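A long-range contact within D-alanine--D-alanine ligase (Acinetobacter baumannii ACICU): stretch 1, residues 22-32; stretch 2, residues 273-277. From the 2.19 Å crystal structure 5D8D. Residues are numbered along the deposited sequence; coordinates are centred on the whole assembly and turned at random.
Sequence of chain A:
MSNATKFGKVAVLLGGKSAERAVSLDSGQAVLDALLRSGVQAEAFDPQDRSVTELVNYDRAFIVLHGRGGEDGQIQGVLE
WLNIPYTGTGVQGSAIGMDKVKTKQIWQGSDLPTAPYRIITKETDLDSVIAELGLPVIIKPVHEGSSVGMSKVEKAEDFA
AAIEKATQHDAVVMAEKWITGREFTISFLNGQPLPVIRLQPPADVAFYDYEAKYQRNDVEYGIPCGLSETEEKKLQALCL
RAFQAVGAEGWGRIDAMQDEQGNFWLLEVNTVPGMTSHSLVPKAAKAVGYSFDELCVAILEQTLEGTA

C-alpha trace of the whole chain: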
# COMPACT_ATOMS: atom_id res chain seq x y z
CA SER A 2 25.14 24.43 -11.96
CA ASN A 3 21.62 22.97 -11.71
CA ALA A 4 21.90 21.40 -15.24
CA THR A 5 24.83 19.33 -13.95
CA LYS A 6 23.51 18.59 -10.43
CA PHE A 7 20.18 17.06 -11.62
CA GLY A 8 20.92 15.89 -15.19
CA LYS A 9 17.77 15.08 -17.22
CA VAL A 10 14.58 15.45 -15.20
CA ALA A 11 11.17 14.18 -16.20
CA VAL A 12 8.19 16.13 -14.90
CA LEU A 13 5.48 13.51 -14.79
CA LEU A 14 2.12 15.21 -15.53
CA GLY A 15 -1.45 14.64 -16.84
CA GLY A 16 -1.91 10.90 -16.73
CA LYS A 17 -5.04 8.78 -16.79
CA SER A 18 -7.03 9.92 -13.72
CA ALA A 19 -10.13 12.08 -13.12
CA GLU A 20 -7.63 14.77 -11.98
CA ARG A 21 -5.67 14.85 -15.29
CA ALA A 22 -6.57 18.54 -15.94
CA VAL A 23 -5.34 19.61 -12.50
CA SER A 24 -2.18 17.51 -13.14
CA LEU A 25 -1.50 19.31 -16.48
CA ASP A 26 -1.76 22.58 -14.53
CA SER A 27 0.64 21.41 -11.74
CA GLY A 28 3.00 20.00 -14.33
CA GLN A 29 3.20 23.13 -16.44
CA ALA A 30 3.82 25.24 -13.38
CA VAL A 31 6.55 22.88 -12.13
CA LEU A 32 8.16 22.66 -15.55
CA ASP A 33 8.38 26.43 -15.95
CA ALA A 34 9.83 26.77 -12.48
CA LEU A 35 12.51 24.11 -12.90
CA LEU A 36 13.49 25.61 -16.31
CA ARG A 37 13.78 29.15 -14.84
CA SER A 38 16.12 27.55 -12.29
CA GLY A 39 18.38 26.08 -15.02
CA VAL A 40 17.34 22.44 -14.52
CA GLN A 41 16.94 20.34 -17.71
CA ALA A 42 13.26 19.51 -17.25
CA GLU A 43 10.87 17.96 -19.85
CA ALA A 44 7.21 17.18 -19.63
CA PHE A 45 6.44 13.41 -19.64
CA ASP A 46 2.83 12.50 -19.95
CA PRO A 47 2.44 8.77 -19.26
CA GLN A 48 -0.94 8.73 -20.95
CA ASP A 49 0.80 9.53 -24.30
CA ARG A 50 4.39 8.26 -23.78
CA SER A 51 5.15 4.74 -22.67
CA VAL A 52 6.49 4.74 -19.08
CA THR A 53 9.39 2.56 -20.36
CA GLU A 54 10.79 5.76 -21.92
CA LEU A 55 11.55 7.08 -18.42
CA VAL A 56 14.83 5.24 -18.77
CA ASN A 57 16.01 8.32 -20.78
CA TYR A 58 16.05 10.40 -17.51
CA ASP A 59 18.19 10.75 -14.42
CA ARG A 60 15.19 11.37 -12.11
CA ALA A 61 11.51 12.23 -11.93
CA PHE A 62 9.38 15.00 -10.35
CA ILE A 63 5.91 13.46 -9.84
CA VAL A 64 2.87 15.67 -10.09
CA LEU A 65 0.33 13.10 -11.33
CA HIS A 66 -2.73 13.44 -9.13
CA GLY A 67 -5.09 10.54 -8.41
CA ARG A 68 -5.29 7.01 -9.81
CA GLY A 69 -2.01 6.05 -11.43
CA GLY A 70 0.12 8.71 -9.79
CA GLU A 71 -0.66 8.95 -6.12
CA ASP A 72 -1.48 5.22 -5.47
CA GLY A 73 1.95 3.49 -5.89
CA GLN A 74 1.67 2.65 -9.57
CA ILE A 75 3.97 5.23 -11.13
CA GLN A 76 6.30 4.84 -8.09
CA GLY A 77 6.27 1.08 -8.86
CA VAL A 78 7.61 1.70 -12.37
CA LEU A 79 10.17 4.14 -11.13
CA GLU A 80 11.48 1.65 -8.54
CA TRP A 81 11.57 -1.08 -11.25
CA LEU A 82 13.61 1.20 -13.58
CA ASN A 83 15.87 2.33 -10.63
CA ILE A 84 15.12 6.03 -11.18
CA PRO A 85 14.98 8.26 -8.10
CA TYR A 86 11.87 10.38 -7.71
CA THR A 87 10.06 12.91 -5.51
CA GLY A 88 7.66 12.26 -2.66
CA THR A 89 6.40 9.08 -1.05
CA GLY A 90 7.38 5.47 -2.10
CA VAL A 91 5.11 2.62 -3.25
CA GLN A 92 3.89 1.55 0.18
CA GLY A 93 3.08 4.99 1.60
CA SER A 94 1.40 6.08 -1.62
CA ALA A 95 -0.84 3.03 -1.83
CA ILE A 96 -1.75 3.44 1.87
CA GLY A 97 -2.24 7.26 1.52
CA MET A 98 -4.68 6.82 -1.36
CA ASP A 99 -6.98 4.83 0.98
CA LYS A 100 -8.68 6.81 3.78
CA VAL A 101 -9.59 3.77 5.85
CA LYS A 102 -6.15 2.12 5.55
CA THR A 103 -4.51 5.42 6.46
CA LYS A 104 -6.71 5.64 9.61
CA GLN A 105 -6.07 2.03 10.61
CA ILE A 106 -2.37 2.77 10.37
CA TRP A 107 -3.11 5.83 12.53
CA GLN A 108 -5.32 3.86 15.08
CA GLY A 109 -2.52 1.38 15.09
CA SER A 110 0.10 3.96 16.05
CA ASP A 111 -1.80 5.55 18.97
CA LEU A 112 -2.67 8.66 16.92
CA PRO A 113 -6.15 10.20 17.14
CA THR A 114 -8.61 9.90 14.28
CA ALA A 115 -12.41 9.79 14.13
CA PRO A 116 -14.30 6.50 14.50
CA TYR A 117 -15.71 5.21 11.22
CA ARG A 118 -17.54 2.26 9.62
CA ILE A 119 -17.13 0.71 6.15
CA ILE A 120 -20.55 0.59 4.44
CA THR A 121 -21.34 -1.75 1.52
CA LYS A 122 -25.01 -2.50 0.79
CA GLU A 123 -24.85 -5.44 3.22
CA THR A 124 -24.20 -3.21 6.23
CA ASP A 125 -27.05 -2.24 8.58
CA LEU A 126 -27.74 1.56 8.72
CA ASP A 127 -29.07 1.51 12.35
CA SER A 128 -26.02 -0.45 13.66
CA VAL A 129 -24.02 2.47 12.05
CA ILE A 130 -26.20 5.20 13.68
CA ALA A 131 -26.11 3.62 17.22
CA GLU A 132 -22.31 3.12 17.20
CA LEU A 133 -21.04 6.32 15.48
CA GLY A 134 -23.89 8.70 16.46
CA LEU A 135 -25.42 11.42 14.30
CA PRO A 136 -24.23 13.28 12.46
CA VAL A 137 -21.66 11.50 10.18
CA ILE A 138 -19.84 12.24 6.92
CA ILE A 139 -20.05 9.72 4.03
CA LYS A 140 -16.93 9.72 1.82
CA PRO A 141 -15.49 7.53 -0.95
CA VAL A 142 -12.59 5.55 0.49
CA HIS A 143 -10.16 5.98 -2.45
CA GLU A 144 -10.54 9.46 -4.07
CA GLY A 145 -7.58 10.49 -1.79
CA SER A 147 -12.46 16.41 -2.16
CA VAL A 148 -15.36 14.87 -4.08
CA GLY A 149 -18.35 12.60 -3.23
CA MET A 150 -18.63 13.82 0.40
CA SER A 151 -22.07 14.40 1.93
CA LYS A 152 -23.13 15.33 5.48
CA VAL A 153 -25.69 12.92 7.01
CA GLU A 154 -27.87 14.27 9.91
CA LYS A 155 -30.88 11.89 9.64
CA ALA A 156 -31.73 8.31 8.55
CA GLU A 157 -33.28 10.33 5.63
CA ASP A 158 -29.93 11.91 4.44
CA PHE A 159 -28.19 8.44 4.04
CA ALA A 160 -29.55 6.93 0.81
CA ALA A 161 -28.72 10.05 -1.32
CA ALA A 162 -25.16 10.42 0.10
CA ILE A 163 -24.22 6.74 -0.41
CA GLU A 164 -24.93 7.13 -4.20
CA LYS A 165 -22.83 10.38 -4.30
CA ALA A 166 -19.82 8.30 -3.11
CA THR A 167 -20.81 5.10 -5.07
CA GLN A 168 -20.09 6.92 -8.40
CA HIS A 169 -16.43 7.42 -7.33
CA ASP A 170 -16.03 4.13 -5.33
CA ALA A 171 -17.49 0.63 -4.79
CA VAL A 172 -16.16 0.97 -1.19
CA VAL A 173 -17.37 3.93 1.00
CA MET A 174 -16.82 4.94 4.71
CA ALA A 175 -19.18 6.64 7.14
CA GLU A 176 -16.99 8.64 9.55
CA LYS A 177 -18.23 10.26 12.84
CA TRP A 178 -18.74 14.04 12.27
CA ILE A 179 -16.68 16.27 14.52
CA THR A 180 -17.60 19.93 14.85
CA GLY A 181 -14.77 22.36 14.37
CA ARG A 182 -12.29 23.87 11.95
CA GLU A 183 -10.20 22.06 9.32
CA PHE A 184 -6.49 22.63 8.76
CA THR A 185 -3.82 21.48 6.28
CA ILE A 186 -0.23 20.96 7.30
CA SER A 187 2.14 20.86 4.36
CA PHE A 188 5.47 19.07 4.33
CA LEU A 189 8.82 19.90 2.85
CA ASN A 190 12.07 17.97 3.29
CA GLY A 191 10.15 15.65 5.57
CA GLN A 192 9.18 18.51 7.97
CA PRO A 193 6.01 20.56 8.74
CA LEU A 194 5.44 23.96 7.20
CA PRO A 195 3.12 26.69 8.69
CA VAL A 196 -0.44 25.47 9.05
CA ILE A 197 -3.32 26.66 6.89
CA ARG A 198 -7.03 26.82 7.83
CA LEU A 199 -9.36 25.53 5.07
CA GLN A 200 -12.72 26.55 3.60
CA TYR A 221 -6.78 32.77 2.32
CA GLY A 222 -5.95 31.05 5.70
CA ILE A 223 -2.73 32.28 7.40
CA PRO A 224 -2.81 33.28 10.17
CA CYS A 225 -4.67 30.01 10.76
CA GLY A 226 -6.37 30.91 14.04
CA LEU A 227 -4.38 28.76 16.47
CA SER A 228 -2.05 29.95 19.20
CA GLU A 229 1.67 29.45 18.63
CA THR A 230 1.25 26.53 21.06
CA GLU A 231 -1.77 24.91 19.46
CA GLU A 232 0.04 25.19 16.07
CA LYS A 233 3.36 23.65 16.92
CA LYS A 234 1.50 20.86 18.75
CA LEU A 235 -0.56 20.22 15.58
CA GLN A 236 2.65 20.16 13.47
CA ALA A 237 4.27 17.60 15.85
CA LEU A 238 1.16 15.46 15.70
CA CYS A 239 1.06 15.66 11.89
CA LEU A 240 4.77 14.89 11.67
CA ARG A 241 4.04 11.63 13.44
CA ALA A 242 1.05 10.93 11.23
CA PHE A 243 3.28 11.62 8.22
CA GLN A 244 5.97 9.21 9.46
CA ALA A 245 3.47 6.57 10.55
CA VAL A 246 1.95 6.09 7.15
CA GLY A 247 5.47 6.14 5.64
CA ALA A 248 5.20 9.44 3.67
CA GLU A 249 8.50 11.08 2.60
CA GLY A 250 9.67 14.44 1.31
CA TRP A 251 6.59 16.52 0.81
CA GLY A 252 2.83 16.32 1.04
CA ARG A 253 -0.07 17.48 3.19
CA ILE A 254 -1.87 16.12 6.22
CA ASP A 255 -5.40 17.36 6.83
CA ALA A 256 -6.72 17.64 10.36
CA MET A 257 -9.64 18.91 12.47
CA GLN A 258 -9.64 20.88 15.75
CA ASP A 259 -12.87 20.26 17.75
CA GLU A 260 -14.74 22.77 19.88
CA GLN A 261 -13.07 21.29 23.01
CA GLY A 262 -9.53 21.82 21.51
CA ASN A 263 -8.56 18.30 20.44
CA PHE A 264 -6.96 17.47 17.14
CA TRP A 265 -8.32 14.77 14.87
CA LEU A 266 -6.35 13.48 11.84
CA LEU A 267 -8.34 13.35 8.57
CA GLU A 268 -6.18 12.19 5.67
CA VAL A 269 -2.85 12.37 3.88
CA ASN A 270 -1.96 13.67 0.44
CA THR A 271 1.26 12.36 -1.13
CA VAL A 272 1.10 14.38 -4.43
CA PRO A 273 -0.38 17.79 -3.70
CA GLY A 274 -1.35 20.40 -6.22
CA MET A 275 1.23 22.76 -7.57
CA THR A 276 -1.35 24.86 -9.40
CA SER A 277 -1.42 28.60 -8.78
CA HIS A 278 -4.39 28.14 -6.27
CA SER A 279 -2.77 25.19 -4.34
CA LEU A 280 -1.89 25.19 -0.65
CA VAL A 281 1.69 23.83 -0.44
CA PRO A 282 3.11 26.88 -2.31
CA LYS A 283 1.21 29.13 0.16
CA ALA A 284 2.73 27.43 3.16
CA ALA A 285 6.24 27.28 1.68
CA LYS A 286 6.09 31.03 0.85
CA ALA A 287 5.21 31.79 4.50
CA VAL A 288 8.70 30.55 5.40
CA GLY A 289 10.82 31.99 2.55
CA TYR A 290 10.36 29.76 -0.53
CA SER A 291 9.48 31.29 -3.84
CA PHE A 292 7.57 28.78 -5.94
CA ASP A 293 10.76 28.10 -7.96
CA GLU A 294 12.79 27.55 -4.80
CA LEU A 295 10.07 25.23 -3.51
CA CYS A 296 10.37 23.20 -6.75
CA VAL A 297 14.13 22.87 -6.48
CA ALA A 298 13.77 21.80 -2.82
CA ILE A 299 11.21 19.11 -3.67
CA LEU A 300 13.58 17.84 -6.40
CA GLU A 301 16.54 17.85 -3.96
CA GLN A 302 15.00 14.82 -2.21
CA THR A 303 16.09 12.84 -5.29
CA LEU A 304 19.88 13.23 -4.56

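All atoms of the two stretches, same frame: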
# COMPACT_ATOMS: atom_id res chain seq x y z
N ALA A 22 -6.62 17.08 -15.63
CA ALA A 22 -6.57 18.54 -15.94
C ALA A 22 -5.81 19.32 -14.87
O ALA A 22 -4.95 20.13 -15.21
CB ALA A 22 -7.96 19.12 -16.13
N VAL A 23 -6.06 19.01 -13.60
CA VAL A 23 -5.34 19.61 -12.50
C VAL A 23 -3.84 19.24 -12.62
O VAL A 23 -2.96 20.11 -12.40
CB VAL A 23 -5.93 19.20 -11.12
CG1 VAL A 23 -5.14 19.82 -10.00
CG2 VAL A 23 -7.38 19.67 -10.98
N SER A 24 -3.57 18.00 -13.00
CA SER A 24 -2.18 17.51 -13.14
C SER A 24 -1.43 18.26 -14.25
O SER A 24 -0.30 18.70 -14.04
CB SER A 24 -2.17 16.00 -13.40
OG SER A 24 -0.85 15.48 -13.44
N LEU A 25 -2.07 18.44 -15.41
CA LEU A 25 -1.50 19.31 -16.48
C LEU A 25 -1.16 20.69 -15.92
O LEU A 25 -0.10 21.22 -16.22
CB LEU A 25 -2.45 19.49 -17.66
CG LEU A 25 -2.85 18.19 -18.35
CD1 LEU A 25 -3.97 18.46 -19.31
CD2 LEU A 25 -1.66 17.57 -19.05
N ASP A 26 -2.03 21.26 -15.08
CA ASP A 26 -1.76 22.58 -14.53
C ASP A 26 -0.56 22.51 -13.56
O ASP A 26 0.39 23.25 -13.73
CB ASP A 26 -3.07 23.12 -13.91
CG ASP A 26 -2.94 24.48 -13.30
OD1 ASP A 26 -1.84 25.02 -13.30
OD2 ASP A 26 -3.95 24.99 -12.76
N SER A 27 -0.55 21.58 -12.61
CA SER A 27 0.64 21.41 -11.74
C SER A 27 1.94 21.20 -12.52
O SER A 27 2.98 21.81 -12.23
CB SER A 27 0.44 20.23 -10.77
OG SER A 27 -0.62 20.53 -9.87
N GLY A 28 1.85 20.34 -13.52
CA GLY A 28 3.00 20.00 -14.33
C GLY A 28 3.63 21.16 -15.05
O GLY A 28 4.86 21.38 -14.94
N GLN A 29 2.78 21.92 -15.75
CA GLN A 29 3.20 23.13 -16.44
C GLN A 29 3.85 24.06 -15.47
O GLN A 29 4.91 24.63 -15.75
CB GLN A 29 2.02 23.85 -17.07
CG GLN A 29 2.03 23.85 -18.56
CD GLN A 29 3.14 24.70 -19.10
OE1 GLN A 29 3.90 24.26 -19.93
NE2 GLN A 29 3.26 25.89 -18.59
N ALA A 30 3.22 24.27 -14.32
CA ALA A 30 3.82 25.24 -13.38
C ALA A 30 5.18 24.75 -12.86
O ALA A 30 6.14 25.52 -12.75
CB ALA A 30 2.88 25.56 -12.24
N VAL A 31 5.29 23.44 -12.60
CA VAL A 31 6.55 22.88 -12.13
C VAL A 31 7.61 22.91 -13.21
O VAL A 31 8.78 23.22 -12.95
CB VAL A 31 6.37 21.47 -11.58
CG1 VAL A 31 7.74 20.86 -11.25
CG2 VAL A 31 5.51 21.53 -10.35
N LEU A 32 7.21 22.61 -14.44
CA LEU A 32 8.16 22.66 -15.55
C LEU A 32 8.76 24.03 -15.74
O LEU A 32 9.98 24.18 -15.77
CB LEU A 32 7.48 22.21 -16.85
CG LEU A 32 8.35 22.03 -18.07
CD1 LEU A 32 9.38 20.94 -17.85
CD2 LEU A 32 7.48 21.68 -19.25
N PRO A 273 0.48 16.62 -3.69
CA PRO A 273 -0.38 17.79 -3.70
C PRO A 273 -0.29 18.61 -4.98
O PRO A 273 0.72 18.55 -5.71
CB PRO A 273 0.12 18.62 -2.53
CG PRO A 273 0.90 17.70 -1.68
CD PRO A 273 1.46 16.68 -2.60
N GLY A 274 -1.34 19.39 -5.22
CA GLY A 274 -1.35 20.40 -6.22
C GLY A 274 -0.16 21.34 -6.17
O GLY A 274 0.41 21.64 -5.10
N MET A 275 0.29 21.70 -7.37
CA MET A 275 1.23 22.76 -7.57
C MET A 275 0.64 23.78 -8.55
O MET A 275 1.37 24.60 -9.14
CB MET A 275 2.57 22.15 -7.99
CG MET A 275 3.24 21.36 -6.86
SD MET A 275 3.98 22.38 -5.57
CE MET A 275 5.53 22.84 -6.33
N THR A 276 -0.69 23.78 -8.70
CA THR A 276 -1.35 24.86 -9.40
C THR A 276 -1.24 26.19 -8.64
O THR A 276 -0.92 26.24 -7.45
CB THR A 276 -2.85 24.65 -9.57
OG1 THR A 276 -3.50 24.86 -8.32
CG2 THR A 276 -3.14 23.27 -10.12
N SER A 277 -1.56 27.26 -9.33
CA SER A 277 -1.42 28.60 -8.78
C SER A 277 -2.41 28.91 -7.60
O SER A 277 -2.15 29.82 -6.84
CB SER A 277 -1.53 29.62 -9.91
OG SER A 277 -2.90 29.73 -10.25
O HOH W 1 -0.66 27.03 -12.08

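What fastens the loop to the helix? One direct hydrogen bond does: the backbone N of Met275 donates to OG of Ser27 at 2.9 Å, with a nearly straight N-H...O angle of 171°. The helix runs through all of residues 22-32, and the backbone carbonyls of 22-28 already accept NH groups one turn on, O of Val23 from N of Ser27 for example; here the acceptor for the loop amide is a side-chain hydroxyl oxygen. Ser27 also has the CA nearest the loop, 4.4 Å from CA of Met275.

Why does Ser27 adopt the m rotamer? Its CA-to-CB bond points sideways to the loop, and a chi1 of -65° brings OG to the amide of Met275. The same setting leaves OG 3.7 Å from CA of Gly274, a close approach to a residue without a side chain.

How do the apolar parts pack? Met275, m at all three chi angles, has its CB 3.8 Å from CG2 of Val31, whose chi1 is t. This apolar contact lies one helical turn beyond Ser27. Ala30 is the helix residue whose CB points toward the loop, and that CB meets the backbone O of Met275 at 3.6 Å.

Where does Thr276 sit? With chi1 at 74° (p), its CG2 lies among three helix side chains: 4.0 Å from CG1 of Val23, 3.7 Å from OG of Ser27 and 3.3 Å from OD2 of Asp26. The methyl thus meets both apolar and polar neighbours, while OG1 is hydrogen-bonded elsewhere in the structure.

What does the carboxylate of Asp26 do? Its CB points sideways, but chi1 near 180° (t) brings the end of the side chain nearer the loop. A water donates to OD1 of Asp26 at 2.6 Å and accepts a weak hydrogen bond from N of Ser277 at 2.9 Å, bridging helix and loop beyond Thr276.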